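Local coordinates for protein putative glucose-6-phosphate 1-epimerase (Salmonella typhimurium, PDB 2HTA) that probably interconverts the alpha and beta anomers of glucose 6-phosphate, acting as a hexose-6-phosphate 1-epimerase, at residues A[179-184]-A[255-260]. Numbering follows the deposited sequence.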
loop_
_atom_site.group_PDB
_atom_site.type_symbol
_atom_site.label_atom_id
_atom_site.label_comp_id
_atom_site.label_asym_id
_atom_site.label_seq_id
_atom_site.Cartn_x
_atom_site.Cartn_y
_atom_site.Cartn_z
ATOM N N HIS A 179 1.411 -1.446 -2.552
ATOM C CA HIS A 179 2.778 -1.454 -2.011
ATOM C C HIS A 179 2.732 -1.356 -0.472
ATOM O O HIS A 179 3.368 -0.488 0.115
ATOM C CB HIS A 179 3.503 -0.217 -2.571
ATOM C CG HIS A 179 4.987 -0.199 -2.391
ATOM N ND1 HIS A 179 5.586 -0.261 -1.160
ATOM C CD2 HIS A 179 6.001 0.005 -3.289
ATOM C CE1 HIS A 179 6.901 -0.162 -1.288
ATOM N NE2 HIS A 179 7.173 0.038 -2.563
ATOM N N SER A 180 1.989 -2.242 0.188
ATOM C CA SER A 180 1.732 -2.056 1.632
ATOM C C SER A 180 2.933 -2.094 2.584
ATOM O O SER A 180 3.782 -2.977 2.471
ATOM C CB SER A 180 0.734 -3.142 2.083
ATOM O OG SER A 180 -0.263 -3.233 1.104
ATOM N N TYR A 181 2.961 -1.134 3.522
ATOM C CA TYR A 181 3.939 -1.029 4.619
ATOM C C TYR A 181 3.257 -1.483 5.929
ATOM O O TYR A 181 2.362 -0.806 6.404
ATOM C CB TYR A 181 4.300 0.431 4.862
ATOM C CG TYR A 181 5.164 1.029 3.770
ATOM C CD1 TYR A 181 4.618 1.358 2.502
ATOM C CD2 TYR A 181 6.477 1.325 4.011
ATOM C CE1 TYR A 181 5.388 1.983 1.478
ATOM C CE2 TYR A 181 7.299 1.934 2.965
ATOM C CZ TYR A 181 6.739 2.232 1.736
ATOM O OH TYR A 181 7.519 2.822 0.738
ATOM N N PHE A 182 3.768 -2.544 6.509
ATOM C CA PHE A 182 3.216 -3.145 7.708
ATOM C C PHE A 182 4.111 -2.797 8.869
ATOM O O PHE A 182 5.328 -2.924 8.801
ATOM C CB PHE A 182 3.097 -4.655 7.506
ATOM C CG PHE A 182 2.097 -5.009 6.467
ATOM C CD1 PHE A 182 2.498 -5.415 5.189
ATOM C CD2 PHE A 182 0.738 -4.827 6.721
ATOM C CE1 PHE A 182 1.549 -5.672 4.195
ATOM C CE2 PHE A 182 -0.239 -5.116 5.741
ATOM C CZ PHE A 182 0.175 -5.532 4.471
ATOM N N ASN A 183 3.455 -2.327 9.920
ATOM C CA ASN A 183 4.073 -1.943 11.191
ATOM C C ASN A 183 4.521 -3.210 11.907
ATOM O O ASN A 183 3.746 -4.146 12.100
ATOM C CB ASN A 183 3.021 -1.151 11.984
ATOM C CG ASN A 183 3.561 -0.513 13.261
ATOM O OD1 ASN A 183 4.687 -0.025 13.297
ATOM N ND2 ASN A 183 2.725 -0.497 14.328
ATOM N N VAL A 184 5.809 -3.262 12.217
ATOM C CA VAL A 184 6.404 -4.394 12.945
ATOM C C VAL A 184 7.166 -3.889 14.165
ATOM O O VAL A 184 7.616 -2.734 14.188
ATOM C CB VAL A 184 7.324 -5.319 12.082
ATOM C CG1 VAL A 184 6.521 -5.932 10.941
ATOM C CG2 VAL A 184 8.541 -4.577 11.534
ATOM N N VAL A 255 6.002 -8.883 -3.560
ATOM C CA VAL A 255 7.292 -8.305 -3.282
ATOM C C VAL A 255 7.503 -8.138 -1.794
ATOM O O VAL A 255 6.585 -7.693 -1.094
ATOM C CB VAL A 255 7.467 -6.961 -4.014
ATOM C CG1 VAL A 255 8.685 -6.162 -3.505
ATOM C CG2 VAL A 255 7.656 -7.310 -5.505
ATOM N N GLY A 256 8.652 -8.586 -1.310
ATOM C CA GLY A 256 9.031 -8.311 0.062
ATOM C C GLY A 256 10.171 -7.292 0.027
ATOM O O GLY A 256 11.156 -7.490 -0.699
ATOM N N TRP A 257 10.053 -6.209 0.814
ATOM C CA TRP A 257 11.090 -5.183 0.762
ATOM C C TRP A 257 11.273 -4.589 2.152
ATOM O O TRP A 257 10.296 -4.303 2.855
ATOM C CB TRP A 257 10.662 -4.076 -0.197
ATOM C CG TRP A 257 11.608 -2.919 -0.258
ATOM C CD1 TRP A 257 12.882 -2.945 -0.707
ATOM C CD2 TRP A 257 11.330 -1.573 0.128
ATOM N NE1 TRP A 257 13.447 -1.680 -0.611
ATOM C CE2 TRP A 257 12.486 -0.815 -0.133
ATOM C CE3 TRP A 257 10.202 -0.927 0.662
ATOM C CZ2 TRP A 257 12.551 0.566 0.140
ATOM C CZ3 TRP A 257 10.261 0.462 0.933
ATOM C CH2 TRP A 257 11.429 1.185 0.662
ATOM N N ASN A 258 12.528 -4.391 2.524
ATOM C CA ASN A 258 12.899 -3.453 3.602
ATOM C C ASN A 258 14.209 -2.808 3.194
ATOM O O ASN A 258 15.084 -3.498 2.714
ATOM C CB ASN A 258 13.073 -4.171 4.927
ATOM C CG ASN A 258 13.478 -3.209 6.051
ATOM O OD1 ASN A 258 14.643 -2.848 6.137
ATOM N ND2 ASN A 258 12.519 -2.810 6.928
ATOM N N PRO A 259 14.330 -1.487 3.341
ATOM C CA PRO A 259 15.480 -0.775 2.719
ATOM C C PRO A 259 16.743 -1.004 3.506
ATOM O O PRO A 259 17.815 -0.810 2.975
ATOM C CB PRO A 259 15.073 0.696 2.813
ATOM C CG PRO A 259 14.074 0.801 3.950
ATOM C CD PRO A 259 13.366 -0.553 3.978
ATOM N N GLY A 260 16.620 -1.453 4.762
ATOM C CA GLY A 260 17.790 -1.510 5.649
ATOM C C GLY A 260 18.281 -0.098 6.039
ATOM O O GLY A 260 17.756 0.918 5.579
#
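Trp257 meets His179 and Tyr181 with the outer side of its six-membered ring, and these three aromatic side chains carry the whole contact. On the tyrosine, the far end of the side chain does the touching: OH of Tyr181 lies 3.6 Å from CZ3 of Trp257, and CE2 of Tyr181 approaches the same CZ3 at 3.9 Å, lying in the plane of the indole at its edge. The histidine comes in beside it, with CE1 of His179 3.9 Å from CE3 of Trp257, and this indole carbon lies near the imidazole plane, at its edge. The imidazole and the six-membered ring of Trp257 have planes at 83° and centroids 5.8 Å apart. With CG anti to the backbone N (chi1 176°), the indole reaches from its own strand across to the histidine and tyrosine.

Polar bonds act around this cluster rather than within it. The hydroxyl of Tyr181 is hydrogen-bonded to NH1 of Arg89, which by similarity binds substrate. Beyond Trp257, OD1 of Asn258 accepts from N of Gly260 at 2.8 Å, a capping bond in the turn leading into helix 260-266, while ND2 of Asn258 is hydrogen-bonded to the carbonyl oxygens of Tyr275 and Phe278.

The strands 172-183 and 253-258 are not direct neighbours: strand 278-286 pairs with both, and its Cys280 touches both Tyr181 and Trp257. The aromatic groups therefore meet across an intervening strand of the antiparallel sheet. His179 and Glu282, the inferred active-site residues, are about 3 Å apart between nearest side-chain atoms. With Tyr181 bonded to Arg89 and Trp257 touching Asp223, a further substrate residue by similarity, the aromatic cluster probably lines part of the sugar-phosphate site in the beta-rich galactose mutarotase-like fold.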